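Local coordinates for protein DELTA1-pyrroline-2-carboxylate reductase (Thermococcus litoralis DSM 5473, PDB 6T3E) that probably catalyses the NAD(P)H-dependent reduction of Delta1-pyrroline-2-carboxylate to L-proline, a step of L-hydroxyproline metabolism, at residues M133-K144 with T165-R174; A147-G158 with A213-T224. One frame throughout, in Å; residues are numbered along the deposited sequence.

Contact 1: residues M133-K144 with T165-R174; sequences MRTGAASGVATK and TQLWAVCEVR. With NAI (1,4-dihydronicotinamide adenine dinucleotide), chain F; PRO (proline), chain E.
Gln166 reaches across from its helix and gives its NE2 to Ser139 OG, 3.0 Å away. The hydroxyl lies in the amide plane of Gln166, and the N-H...O angle is 153°. A bend at chi2 (-68°) turns the amide of Gln166 toward Ser139. Beside this bond the two helices meet over glycine. Gly136 CA lies 3.7 Å from Thr165 O, and a side chain at Gly136 would probably run into that carbonyl. Ala169 CB sits against Gly136 O and faces Gly140. Further along, Val173 fits its two methyls against the Lys144 chain, with CG1 at 3.4 Å from Lys144 CG. Arg174 NH2 bonds Lys144 O at 2.9 Å, from above the carbonyl plane, and also Ala147 O. At the other end Met133 SD makes an oblique Met-aromatic contact with Trp168, 3.7 Å from CZ3. The start of segment 133-144 lines the proline and NADH pocket. Arg134 NH2 gives an in-plane bond of 2.9 Å to O of the bound proline. Asp327 and Glu326 form salt bridges with the same guanidinium and probably steady it. Thr135 OG1, hydrogen-bonded to Thr131 O in its own helix, accepts a weak bond from the nicotinamide amide N7N. The helices cross at -37°, with axes 7.8 Å apart. Helix 39-54 packs on Ala137 and Trp168, strand 219-222 touches Thr143, Gln166 and Val170, and helix 186-200 flanks Leu167 and Trp168.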
loop_
_atom_site.group_PDB
_atom_site.type_symbol
_atom_site.label_atom_id
_atom_site.label_comp_id
_atom_site.label_asym_id
_atom_site.label_seq_id
_atom_site.Cartn_x
_atom_site.Cartn_y
_atom_site.Cartn_z
ATOM N N MET B 133 5.742 -19.141 -2.296
ATOM C CA MET B 133 5.322 -19.879 -3.482
ATOM C C MET B 133 5.523 -19.048 -4.744
ATOM O O MET B 133 6.137 -19.513 -5.711
ATOM C CB MET B 133 3.864 -20.332 -3.347
ATOM C CG MET B 133 3.630 -21.353 -2.224
ATOM S SD MET B 133 4.289 -23.014 -2.565
ATOM C CE MET B 133 3.458 -23.412 -4.105
ATOM N N ARG B 134 5.056 -17.798 -4.737
ATOM C CA ARG B 134 5.162 -16.960 -5.933
ATOM C C ARG B 134 6.610 -16.601 -6.255
ATOM O O ARG B 134 6.947 -16.399 -7.429
ATOM C CB ARG B 134 4.318 -15.691 -5.764
ATOM C CG ARG B 134 4.863 -14.727 -4.724
ATOM C CD ARG B 134 5.266 -13.421 -5.325
ATOM N NE ARG B 134 6.547 -12.948 -4.821
ATOM C CZ ARG B 134 6.791 -11.687 -4.489
ATOM N NH1 ARG B 134 5.845 -10.772 -4.595
ATOM N NH2 ARG B 134 7.981 -11.337 -4.045
ATOM N N THR B 135 7.471 -16.501 -5.235
ATOM C CA THR B 135 8.882 -16.216 -5.476
ATOM C C THR B 135 9.586 -17.397 -6.129
ATOM O O THR B 135 10.344 -17.223 -7.088
ATOM C CB THR B 135 9.568 -15.855 -4.164
ATOM O OG1 THR B 135 8.966 -14.676 -3.617
ATOM C CG2 THR B 135 11.055 -15.623 -4.382
ATOM N N GLY B 136 9.348 -18.608 -5.622
ATOM C CA GLY B 136 9.911 -19.785 -6.260
ATOM C C GLY B 136 9.406 -19.968 -7.680
ATOM O O GLY B 136 10.178 -20.288 -8.587
ATOM N N ALA B 137 8.104 -19.755 -7.891
ATOM C CA ALA B 137 7.527 -19.927 -9.220
ATOM C C ALA B 137 8.069 -18.902 -10.200
ATOM O O ALA B 137 8.294 -19.223 -11.375
ATOM C CB ALA B 137 6.004 -19.838 -9.151
ATOM N N ALA B 138 8.276 -17.662 -9.741
ATOM C CA ALA B 138 8.848 -16.645 -10.619
ATOM C C ALA B 138 10.216 -17.076 -11.128
ATOM O O ALA B 138 10.515 -16.951 -12.322
ATOM C CB ALA B 138 8.937 -15.303 -9.892
ATOM N N SER B 139 11.049 -17.622 -10.246
ATOM C CA SER B 139 12.316 -18.182 -10.698
ATOM C C SER B 139 12.101 -19.460 -11.494
ATOM O O SER B 139 12.945 -19.819 -12.324
ATOM C CB SER B 139 13.254 -18.428 -9.508
ATOM O OG SER B 139 13.380 -17.266 -8.693
ATOM N N GLY B 140 10.993 -20.167 -11.249
ATOM C CA GLY B 140 10.715 -21.363 -12.028
ATOM C C GLY B 140 10.482 -21.068 -13.501
ATOM O O GLY B 140 11.031 -21.748 -14.373
ATOM N N VAL B 141 9.697 -20.028 -13.803
ATOM C CA VAL B 141 9.476 -19.687 -15.208
ATOM C C VAL B 141 10.770 -19.184 -15.834
ATOM O O VAL B 141 11.086 -19.526 -16.976
ATOM C CB VAL B 141 8.308 -18.688 -15.385
ATOM C CG1 VAL B 141 7.057 -19.192 -14.682
ATOM C CG2 VAL B 141 8.663 -17.306 -14.897
ATOM N N ALA B 142 11.551 -18.386 -15.098
ATOM C CA ALA B 142 12.808 -17.907 -15.666
ATOM C C ALA B 142 13.771 -19.060 -15.896
ATOM O O ALA B 142 14.483 -19.085 -16.904
ATOM C CB ALA B 142 13.441 -16.849 -14.769
ATOM N N THR B 143 13.792 -20.032 -14.982
ATOM C CA THR B 143 14.653 -21.202 -15.149
ATOM C C THR B 143 14.317 -21.969 -16.429
ATOM O O THR B 143 15.215 -22.481 -17.103
ATOM C CB THR B 143 14.539 -22.100 -13.911
ATOM O OG1 THR B 143 14.957 -21.364 -12.754
ATOM C CG2 THR B 143 15.381 -23.373 -14.047
ATOM N N LYS B 144 13.030 -22.040 -16.792
ATOM C CA LYS B 144 12.630 -22.746 -18.012
ATOM C C LYS B 144 13.298 -22.168 -19.255
ATOM O O LYS B 144 13.660 -22.909 -20.177
ATOM C CB LYS B 144 11.115 -22.696 -18.175
ATOM C CG LYS B 144 10.428 -24.021 -17.960
ATOM C CD LYS B 144 8.984 -23.970 -18.435
ATOM C CE LYS B 144 8.204 -22.898 -17.691
ATOM N NZ LYS B 144 6.787 -22.844 -18.151
ATOM N N THR B 165 11.217 -23.306 -1.605
ATOM C CA THR B 165 10.411 -23.145 -2.808
ATOM C C THR B 165 11.270 -22.871 -4.036
ATOM O O THR B 165 10.855 -23.166 -5.166
ATOM C CB THR B 165 9.407 -22.017 -2.616
ATOM O OG1 THR B 165 10.094 -20.872 -2.110
ATOM C CG2 THR B 165 8.314 -22.444 -1.632
ATOM N N GLN B 166 12.450 -22.282 -3.845
ATOM C CA GLN B 166 13.345 -22.082 -4.975
ATOM C C GLN B 166 13.749 -23.417 -5.573
ATOM O O GLN B 166 13.617 -23.633 -6.782
ATOM C CB GLN B 166 14.573 -21.295 -4.543
ATOM C CG GLN B 166 14.360 -19.803 -4.450
ATOM C CD GLN B 166 14.124 -19.158 -5.789
ATOM O OE1 GLN B 166 14.746 -19.528 -6.800
ATOM N NE2 GLN B 166 13.233 -18.162 -5.807
ATOM N N LEU B 167 14.218 -24.343 -4.730
ATOM C CA LEU B 167 14.620 -25.647 -5.243
ATOM C C LEU B 167 13.421 -26.421 -5.770
ATOM O O LEU B 167 13.520 -27.086 -6.808
ATOM C CB LEU B 167 15.352 -26.453 -4.167
ATOM C CG LEU B 167 15.894 -27.815 -4.638
ATOM C CD1 LEU B 167 16.957 -27.652 -5.710
ATOM C CD2 LEU B 167 16.404 -28.679 -3.479
ATOM N N TRP B 168 12.276 -26.317 -5.085
ATOM C CA TRP B 168 11.063 -27.008 -5.529
ATOM C C TRP B 168 10.658 -26.569 -6.932
ATOM O O TRP B 168 10.396 -27.403 -7.802
ATOM C CB TRP B 168 9.930 -26.768 -4.522
ATOM C CG TRP B 168 8.621 -27.448 -4.841
ATOM C CD1 TRP B 168 8.395 -28.403 -5.790
ATOM C CD2 TRP B 168 7.360 -27.222 -4.196
ATOM N NE1 TRP B 168 7.076 -28.776 -5.791
ATOM C CE2 TRP B 168 6.415 -28.073 -4.820
ATOM C CE3 TRP B 168 6.936 -26.385 -3.153
ATOM C CZ2 TRP B 168 5.069 -28.111 -4.439
ATOM C CZ3 TRP B 168 5.597 -26.423 -2.771
ATOM C CH2 TRP B 168 4.679 -27.285 -3.417
ATOM N N ALA B 169 10.635 -25.261 -7.185
ATOM C CA ALA B 169 10.258 -24.789 -8.514
ATOM C C ALA B 169 11.300 -25.149 -9.571
ATOM O O ALA B 169 10.950 -25.321 -10.743
ATOM C CB ALA B 169 10.018 -23.285 -8.488
ATOM N N VAL B 170 12.583 -25.216 -9.198
ATOM C CA VAL B 170 13.603 -25.666 -10.143
ATOM C C VAL B 170 13.397 -27.137 -10.494
ATOM O O VAL B 170 13.605 -27.550 -11.642
ATOM C CB VAL B 170 15.017 -25.392 -9.586
ATOM C CG1 VAL B 170 16.085 -26.056 -10.448
ATOM C CG2 VAL B 170 15.273 -23.905 -9.519
ATOM N N CYS B 171 12.974 -27.948 -9.518
ATOM C CA CYS B 171 12.723 -29.368 -9.762
ATOM C C CYS B 171 11.494 -29.587 -10.647
ATOM O O CYS B 171 11.402 -30.610 -11.341
ATOM C CB CYS B 171 12.534 -30.103 -8.432
ATOM S SG CYS B 171 13.944 -30.119 -7.288
ATOM N N GLU B 172 10.524 -28.672 -10.608
ATOM C CA GLU B 172 9.352 -28.812 -11.468
ATOM C C GLU B 172 9.682 -28.518 -12.922
ATOM O O GLU B 172 8.938 -28.931 -13.814
ATOM C CB GLU B 172 8.218 -27.898 -10.989
ATOM C CG GLU B 172 7.499 -28.394 -9.731
ATOM C CD GLU B 172 6.500 -29.510 -10.023
ATOM O OE1 GLU B 172 6.128 -29.675 -11.207
ATOM O OE2 GLU B 172 6.088 -30.217 -9.071
ATOM N N VAL B 173 10.803 -27.854 -13.171
ATOM C CA VAL B 173 11.145 -27.361 -14.493
ATOM C C VAL B 173 12.330 -28.103 -15.114
ATOM O O VAL B 173 12.454 -28.114 -16.348
ATOM C CB VAL B 173 11.414 -25.838 -14.419
ATOM C CG1 VAL B 173 12.369 -25.343 -15.486
ATOM C CG2 VAL B 173 10.096 -25.067 -14.448
ATOM N N ARG B 174 13.165 -28.768 -14.316
ATOM C CA ARG B 174 14.335 -29.487 -14.805
ATOM C C ARG B 174 14.402 -30.870 -14.164
ATOM O O ARG B 174 13.716 -31.156 -13.181
ATOM C CB ARG B 174 15.614 -28.690 -14.520
ATOM C CG ARG B 174 15.714 -27.396 -15.320
ATOM C CD ARG B 174 15.956 -27.683 -16.792
ATOM N NE ARG B 174 16.174 -26.465 -17.571
ATOM C CZ ARG B 174 15.269 -25.922 -18.387
ATOM N NH1 ARG B 174 14.078 -26.490 -18.530
ATOM N NH2 ARG B 174 15.554 -24.809 -19.061
HETATM P PA NAI F . 15.475 -16.589 5.952
HETATM O O1A NAI F . 16.030 -15.775 7.092
HETATM O O2A NAI F . 14.400 -17.527 6.464
HETATM O O5B NAI F . 16.645 -17.406 5.132
HETATM C C5B NAI F . 17.814 -16.641 4.860
HETATM C C4B NAI F . 19.068 -17.621 4.828
HETATM O O4B NAI F . 20.115 -16.997 4.401
HETATM C C3B NAI F . 19.396 -18.071 6.271
HETATM O O3B NAI F . 19.332 -19.424 6.329
HETATM C C2B NAI F . 20.820 -17.527 6.511
HETATM O O2B NAI F . 21.579 -18.416 7.470
HETATM C C1B NAI F . 21.336 -17.542 5.315
HETATM N N9A NAI F . 22.472 -16.668 5.194
HETATM C C8A NAI F . 22.453 -15.390 5.583
HETATM N N7A NAI F . 23.653 -14.878 5.333
HETATM C C5A NAI F . 24.415 -15.840 4.785
HETATM C C6A NAI F . 25.718 -15.817 4.349
HETATM N N6A NAI F . 26.726 -14.774 4.329
HETATM N N1A NAI F . 26.270 -16.913 3.833
HETATM C C2A NAI F . 25.528 -18.044 3.730
HETATM N N3A NAI F . 24.241 -18.064 4.157
HETATM C C4A NAI F . 23.692 -16.944 4.693
HETATM O O3 NAI F . 14.833 -15.488 4.883
HETATM P PN NAI F . 14.153 -15.917 3.423
HETATM O O1N NAI F . 12.657 -15.819 3.647
HETATM O O2N NAI F . 14.597 -17.287 2.993
HETATM O O5D NAI F . 14.616 -14.846 2.293
HETATM C C5D NAI F . 15.815 -15.080 1.650
HETATM C C4D NAI F . 16.163 -13.828 0.801
HETATM O O4D NAI F . 15.319 -13.669 -0.199
HETATM C C3D NAI F . 16.036 -12.563 1.662
HETATM O O3D NAI F . 17.077 -11.708 1.357
HETATM C C2D NAI F . 14.718 -11.915 1.213
HETATM O O2D NAI F . 14.779 -10.419 1.526
HETATM C C1D NAI F . 14.697 -12.185 -0.066
HETATM N N1N NAI F . 13.314 -12.210 -0.570
HETATM C C2N NAI F . 12.980 -11.642 -1.863
HETATM C C3N NAI F . 11.677 -12.082 -2.587
HETATM C C7N NAI F . 11.711 -12.000 -4.137
HETATM O O7N NAI F . 12.721 -11.680 -4.647
HETATM N N7N NAI F . 10.506 -12.317 -4.936
HETATM C C4N NAI F . 10.747 -13.093 -1.947
HETATM C C5N NAI F . 10.910 -13.197 -0.425
HETATM C C6N NAI F . 12.252 -12.804 0.219
HETATM N N PRO E . 11.038 -8.697 -1.005
HETATM C CA PRO E . 10.065 -9.772 -0.793
HETATM C C PRO E . 8.782 -9.639 -1.610
HETATM O O PRO E . 8.714 -8.939 -2.631
HETATM C CB PRO E . 9.759 -9.657 0.700
HETATM C CG PRO E . 11.047 -9.184 1.300
HETATM C CD PRO E . 11.752 -8.352 0.240
HETATM O OXT PRO E . 7.768 -10.240 -1.253
#

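Contact 2: residues A147-G158 with A213-T224; sequences ARKDSKIAGIIG and ATEKSDILIVAT. With NAI (1,4-dihydronicotinamide adenine dinucleotide), chain F.
Strands 153-157 and 219-222 pair in parallel, with Ala154 beside Ile219 and Ile157 beside Val222, their axes 4.6 Å apart. The hydrogen bonds run from Asp218 N and Ile219 N, both to Ile153 O, up to Ala223 N on Ile157 O. Asp218 closes the amino-terminal end of the strand pair. Its OD2 accepts Lys152 N and Ile153 N, each at 3.2 Å and from opposite faces of the carboxylate plane. Its OD1 takes Arg148 NH1 at 2.7 Å in a nearly straight salt bridge (173°). The guanidinium meets OD1 edge-on, its plane 89° from that of the carboxylate. Arg237 also pairs with OD1, and Gly239 O takes Arg148 NE. With an alanine in place of Asp218, Arg148 and Arg237 would probably lose this charged partner, and the amides of Lys152 and Ile153 their acceptor. On one face Ile156 and Ile221 lie side by side, CG2 to CG2 at 3.9 Å. On the other, Ile157 CD1 packs on Leu220 CD1 at 3.8 Å. Gly155 admits Ser217 OG, 3.0 Å from its CA. Just past the carboxyl ends Thr224 O accepts NAI O3D. This is the parallel core of a Rossmann-type dinucleotide-binding domain, with NADH at the carboxyl ends of the strands.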
loop_
_atom_site.group_PDB
_atom_site.type_symbol
_atom_site.label_atom_id
_atom_site.label_comp_id
_atom_site.label_asym_id
_atom_site.label_seq_id
_atom_site.Cartn_x
_atom_site.Cartn_y
_atom_site.Cartn_z
ATOM N N ALA B 147 17.924 -21.808 -18.196
ATOM C CA ALA B 147 18.787 -22.862 -17.692
ATOM C C ALA B 147 18.972 -23.940 -18.748
ATOM O O ALA B 147 18.092 -24.179 -19.581
ATOM C CB ALA B 147 18.217 -23.481 -16.411
ATOM N N ARG B 148 20.142 -24.579 -18.715
ATOM C CA ARG B 148 20.386 -25.704 -19.601
ATOM C C ARG B 148 19.359 -26.791 -19.324
ATOM O O ARG B 148 19.044 -27.082 -18.167
ATOM C CB ARG B 148 21.800 -26.247 -19.398
ATOM C CG ARG B 148 22.887 -25.542 -20.204
ATOM C CD ARG B 148 24.256 -26.234 -20.033
ATOM N NE ARG B 148 24.871 -26.041 -18.712
ATOM C CZ ARG B 148 25.009 -26.993 -17.789
ATOM N NH1 ARG B 148 25.596 -26.718 -16.623
ATOM N NH2 ARG B 148 24.565 -28.221 -18.031
ATOM N N LYS B 149 18.807 -27.365 -20.395
ATOM C CA LYS B 149 17.797 -28.406 -20.231
ATOM C C LYS B 149 18.382 -29.670 -19.616
ATOM O O LYS B 149 17.658 -30.431 -18.962
ATOM C CB LYS B 149 17.145 -28.709 -21.579
ATOM C CG LYS B 149 15.805 -28.016 -21.764
ATOM C CD LYS B 149 15.251 -28.251 -23.148
ATOM C CE LYS B 149 14.069 -27.352 -23.428
ATOM N NZ LYS B 149 12.815 -27.935 -22.875
ATOM N N ASP B 150 19.684 -29.899 -19.783
ATOM C CA ASP B 150 20.343 -31.065 -19.215
ATOM C C ASP B 150 20.940 -30.792 -17.837
ATOM O O ASP B 150 21.843 -31.520 -17.409
ATOM C CB ASP B 150 21.415 -31.582 -20.178
ATOM C CG ASP B 150 22.498 -30.550 -20.481
ATOM O OD1 ASP B 150 22.316 -29.352 -20.159
ATOM O OD2 ASP B 150 23.533 -30.943 -21.069
ATOM N N SER B 151 20.435 -29.789 -17.120
ATOM C CA SER B 151 20.940 -29.489 -15.784
ATOM C C SER B 151 20.481 -30.559 -14.799
ATOM O O SER B 151 19.294 -30.894 -14.749
ATOM C CB SER B 151 20.441 -28.116 -15.323
ATOM O OG SER B 151 20.735 -27.089 -16.259
ATOM N N LYS B 152 21.414 -31.103 -14.014
ATOM C CA LYS B 152 21.046 -32.114 -13.025
ATOM C C LYS B 152 21.493 -31.781 -11.607
ATOM O O LYS B 152 20.865 -32.260 -10.658
ATOM C CB LYS B 152 21.542 -33.522 -13.421
ATOM C CG LYS B 152 22.884 -33.625 -14.150
ATOM C CD LYS B 152 23.537 -34.987 -13.839
ATOM C CE LYS B 152 24.949 -35.186 -14.435
ATOM N NZ LYS B 152 24.979 -35.488 -15.886
ATOM N N ILE B 153 22.533 -30.982 -11.423
ATOM C CA ILE B 153 23.056 -30.632 -10.104
ATOM C C ILE B 153 22.700 -29.174 -9.829
ATOM O O ILE B 153 22.968 -28.292 -10.656
ATOM C CB ILE B 153 24.585 -30.849 -10.013
ATOM C CG1 ILE B 153 24.998 -32.234 -10.545
ATOM C CG2 ILE B 153 25.048 -30.715 -8.587
ATOM C CD1 ILE B 153 25.748 -32.224 -11.879
ATOM N N ALA B 154 22.064 -28.928 -8.683
ATOM C CA ALA B 154 21.666 -27.590 -8.272
ATOM C C ALA B 154 22.353 -27.234 -6.963
ATOM O O ALA B 154 22.310 -28.012 -6.005
ATOM C CB ALA B 154 20.153 -27.487 -8.103
ATOM N N GLY B 155 22.937 -26.042 -6.906
ATOM C CA GLY B 155 23.594 -25.546 -5.704
ATOM C C GLY B 155 22.740 -24.477 -5.045
ATOM O O GLY B 155 22.171 -23.615 -5.724
ATOM N N ILE B 156 22.673 -24.532 -3.717
ATOM C CA ILE B 156 21.841 -23.628 -2.937
ATOM C C ILE B 156 22.707 -22.945 -1.893
ATOM O O ILE B 156 23.379 -23.613 -1.100
ATOM C CB ILE B 156 20.662 -24.365 -2.276
ATOM C CG1 ILE B 156 20.015 -25.311 -3.287
ATOM C CG2 ILE B 156 19.655 -23.378 -1.756
ATOM C CD1 ILE B 156 18.896 -26.149 -2.736
ATOM N N ILE B 157 22.690 -21.619 -1.899
ATOM C CA ILE B 157 23.402 -20.804 -0.930
ATOM C C ILE B 157 22.359 -20.031 -0.141
ATOM O O ILE B 157 21.627 -19.208 -0.710
ATOM C CB ILE B 157 24.402 -19.857 -1.613
ATOM C CG1 ILE B 157 25.582 -20.654 -2.158
ATOM C CG2 ILE B 157 24.895 -18.786 -0.646
ATOM C CD1 ILE B 157 26.307 -19.943 -3.243
ATOM N N GLY B 158 22.294 -20.296 1.168
ATOM C CA GLY B 158 21.252 -19.788 2.047
ATOM C C GLY B 158 20.067 -20.733 2.129
ATOM O O GLY B 158 19.189 -20.701 1.263
ATOM N N ALA B 213 29.606 -25.150 -3.525
ATOM C CA ALA B 213 28.254 -25.176 -4.072
ATOM C C ALA B 213 28.190 -24.446 -5.404
ATOM O O ALA B 213 27.467 -24.864 -6.312
ATOM C CB ALA B 213 27.268 -24.564 -3.080
ATOM N N THR B 214 28.959 -23.362 -5.551
ATOM C CA THR B 214 28.944 -22.610 -6.802
ATOM C C THR B 214 29.677 -23.357 -7.917
ATOM O O THR B 214 29.189 -23.425 -9.051
ATOM C CB THR B 214 29.554 -21.226 -6.568
ATOM O OG1 THR B 214 28.851 -20.577 -5.501
ATOM C CG2 THR B 214 29.481 -20.365 -7.824
ATOM N N GLU B 215 30.824 -23.962 -7.600
ATOM C CA GLU B 215 31.641 -24.599 -8.627
ATOM C C GLU B 215 30.956 -25.818 -9.230
ATOM O O GLU B 215 31.130 -26.097 -10.422
ATOM C CB GLU B 215 32.997 -25.001 -8.046
ATOM C CG GLU B 215 34.100 -23.983 -8.303
ATOM C CD GLU B 215 35.340 -24.231 -7.467
ATOM O OE1 GLU B 215 36.234 -23.361 -7.469
ATOM O OE2 GLU B 215 35.421 -25.294 -6.813
ATOM N N LYS B 216 30.178 -26.554 -8.440
ATOM C CA LYS B 216 29.600 -27.807 -8.897
ATOM C C LYS B 216 28.182 -27.661 -9.430
ATOM O O LYS B 216 27.566 -28.670 -9.785
ATOM C CB LYS B 216 29.618 -28.839 -7.766
ATOM C CG LYS B 216 30.999 -29.134 -7.241
ATOM C CD LYS B 216 30.941 -29.721 -5.853
ATOM C CE LYS B 216 30.816 -31.233 -5.890
ATOM N NZ LYS B 216 31.158 -31.799 -4.561
ATOM N N SER B 217 27.663 -26.439 -9.513
ATOM C CA SER B 217 26.268 -26.201 -9.859
ATOM C C SER B 217 26.046 -26.160 -11.366
ATOM O O SER B 217 26.818 -25.546 -12.108
ATOM C CB SER B 217 25.792 -24.879 -9.260
ATOM O OG SER B 217 25.661 -24.964 -7.859
ATOM N N ASP B 218 24.959 -26.792 -11.807
ATOM C CA ASP B 218 24.393 -26.489 -13.116
ATOM C C ASP B 218 23.397 -25.337 -13.007
ATOM O O ASP B 218 23.332 -24.486 -13.902
ATOM C CB ASP B 218 23.721 -27.736 -13.707
ATOM C CG ASP B 218 24.721 -28.831 -14.099
ATOM O OD1 ASP B 218 25.810 -28.509 -14.633
ATOM O OD2 ASP B 218 24.413 -30.022 -13.869
ATOM N N ILE B 219 22.649 -25.289 -11.897
ATOM C CA ILE B 219 21.768 -24.183 -11.529
ATOM C C ILE B 219 22.097 -23.779 -10.098
ATOM O O ILE B 219 22.151 -24.629 -9.206
ATOM C CB ILE B 219 20.280 -24.565 -11.631
ATOM C CG1 ILE B 219 19.896 -24.858 -13.078
ATOM C CG2 ILE B 219 19.401 -23.454 -11.063
ATOM C CD1 ILE B 219 18.509 -25.432 -13.221
ATOM N N LEU B 220 22.299 -22.491 -9.869
ATOM C CA LEU B 220 22.636 -22.002 -8.543
ATOM C C LEU B 220 21.485 -21.180 -7.990
ATOM O O LEU B 220 20.966 -20.286 -8.668
ATOM C CB LEU B 220 23.912 -21.156 -8.568
ATOM C CG LEU B 220 24.334 -20.568 -7.218
ATOM C CD1 LEU B 220 24.648 -21.685 -6.235
ATOM C CD2 LEU B 220 25.518 -19.643 -7.385
ATOM N N ILE B 221 21.111 -21.469 -6.748
ATOM C CA ILE B 221 20.052 -20.757 -6.046
ATOM C C ILE B 221 20.714 -19.980 -4.915
ATOM O O ILE B 221 21.382 -20.571 -4.059
ATOM C CB ILE B 221 18.986 -21.722 -5.497
ATOM C CG1 ILE B 221 18.162 -22.351 -6.622
ATOM C CG2 ILE B 221 18.093 -21.024 -4.486
ATOM C CD1 ILE B 221 17.525 -23.676 -6.227
ATOM N N VAL B 222 20.533 -18.661 -4.913
ATOM C CA VAL B 222 21.030 -17.786 -3.860
ATOM C C VAL B 222 19.817 -17.095 -3.240
ATOM O O VAL B 222 19.073 -16.394 -3.943
ATOM C CB VAL B 222 22.052 -16.765 -4.391
ATOM C CG1 VAL B 222 22.878 -16.222 -3.251
ATOM C CG2 VAL B 222 22.975 -17.391 -5.443
ATOM N N ALA B 223 19.609 -17.311 -1.919
ATOM C CA ALA B 223 18.469 -16.797 -1.121
ATOM C C ALA B 223 18.984 -16.479 0.289
ATOM O O ALA B 223 18.663 -17.131 1.298
ATOM C CB ALA B 223 17.308 -17.792 -1.061
ATOM N N THR B 224 19.778 -15.425 0.362
ATOM C CA THR B 224 20.552 -15.096 1.539
ATOM C C THR B 224 19.987 -13.859 2.233
ATOM O O THR B 224 19.120 -13.158 1.712
ATOM C CB THR B 224 22.011 -14.960 1.094
ATOM O OG1 THR B 224 22.478 -16.250 0.657
ATOM C CG2 THR B 224 22.897 -14.497 2.132
HETATM P PA NAI F . 15.475 -16.589 5.952
HETATM O O1A NAI F . 16.030 -15.775 7.092
HETATM O O2A NAI F . 14.400 -17.527 6.464
HETATM O O5B NAI F . 16.645 -17.406 5.132
HETATM C C5B NAI F . 17.814 -16.641 4.860
HETATM C C4B NAI F . 19.068 -17.621 4.828
HETATM O O4B NAI F . 20.115 -16.997 4.401
HETATM C C3B NAI F . 19.396 -18.071 6.271
HETATM O O3B NAI F . 19.332 -19.424 6.329
HETATM C C2B NAI F . 20.820 -17.527 6.511
HETATM O O2B NAI F . 21.579 -18.416 7.470
HETATM C C1B NAI F . 21.336 -17.542 5.315
HETATM N N9A NAI F . 22.472 -16.668 5.194
HETATM C C8A NAI F . 22.453 -15.390 5.583
HETATM N N7A NAI F . 23.653 -14.878 5.333
HETATM C C5A NAI F . 24.415 -15.840 4.785
HETATM C C6A NAI F . 25.718 -15.817 4.349
HETATM N N6A NAI F . 26.726 -14.774 4.329
HETATM N N1A NAI F . 26.270 -16.913 3.833
HETATM C C2A NAI F . 25.528 -18.044 3.730
HETATM N N3A NAI F . 24.241 -18.064 4.157
HETATM C C4A NAI F . 23.692 -16.944 4.693
HETATM O O3 NAI F . 14.833 -15.488 4.883
HETATM P PN NAI F . 14.153 -15.917 3.423
HETATM O O1N NAI F . 12.657 -15.819 3.647
HETATM O O2N NAI F . 14.597 -17.287 2.993
HETATM O O5D NAI F . 14.616 -14.846 2.293
HETATM C C5D NAI F . 15.815 -15.080 1.650
HETATM C C4D NAI F . 16.163 -13.828 0.801
HETATM O O4D NAI F . 15.319 -13.669 -0.199
HETATM C C3D NAI F . 16.036 -12.563 1.662
HETATM O O3D NAI F . 17.077 -11.708 1.357
HETATM C C2D NAI F . 14.718 -11.915 1.213
HETATM O O2D NAI F . 14.779 -10.419 1.526
HETATM C C1D NAI F . 14.697 -12.185 -0.066
HETATM N N1N NAI F . 13.314 -12.210 -0.570
HETATM C C2N NAI F . 12.980 -11.642 -1.863
HETATM C C3N NAI F . 11.677 -12.082 -2.587
HETATM C C7N NAI F . 11.711 -12.000 -4.137
HETATM O O7N NAI F . 12.721 -11.680 -4.647
HETATM N N7N NAI F . 10.506 -12.317 -4.936
HETATM C C4N NAI F . 10.747 -13.093 -1.947
HETATM C C5N NAI F . 10.910 -13.197 -0.425
HETATM C C6N NAI F . 12.252 -12.804 0.219
#

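The centres of contacts 1 and 2 lie about 12 Å apart, and the two touch. Their segments alternate along the chain: 133-144, 147-158, 165-174, then 213-224. Helix 128-146 thus leads into strand 153-157, which leads into helix 161-173. Contact 1 packs these two helices together, and contact 2 pairs the strand with 219-222 in the eight-stranded parallel sheet. Helix 161-173 lies on that sheet. Leu167 CD2 meets Ile156 CD1 at 3.6 Å, and Gln166 CB meets Ile221 CG2 at 3.5 Å. Both contacts reach NADH, contact 1 at the nicotinamide and contact 2 at the nicotinamide ribose and the adenosine half. Together they connect the cofactor-binding sheet to the proline site.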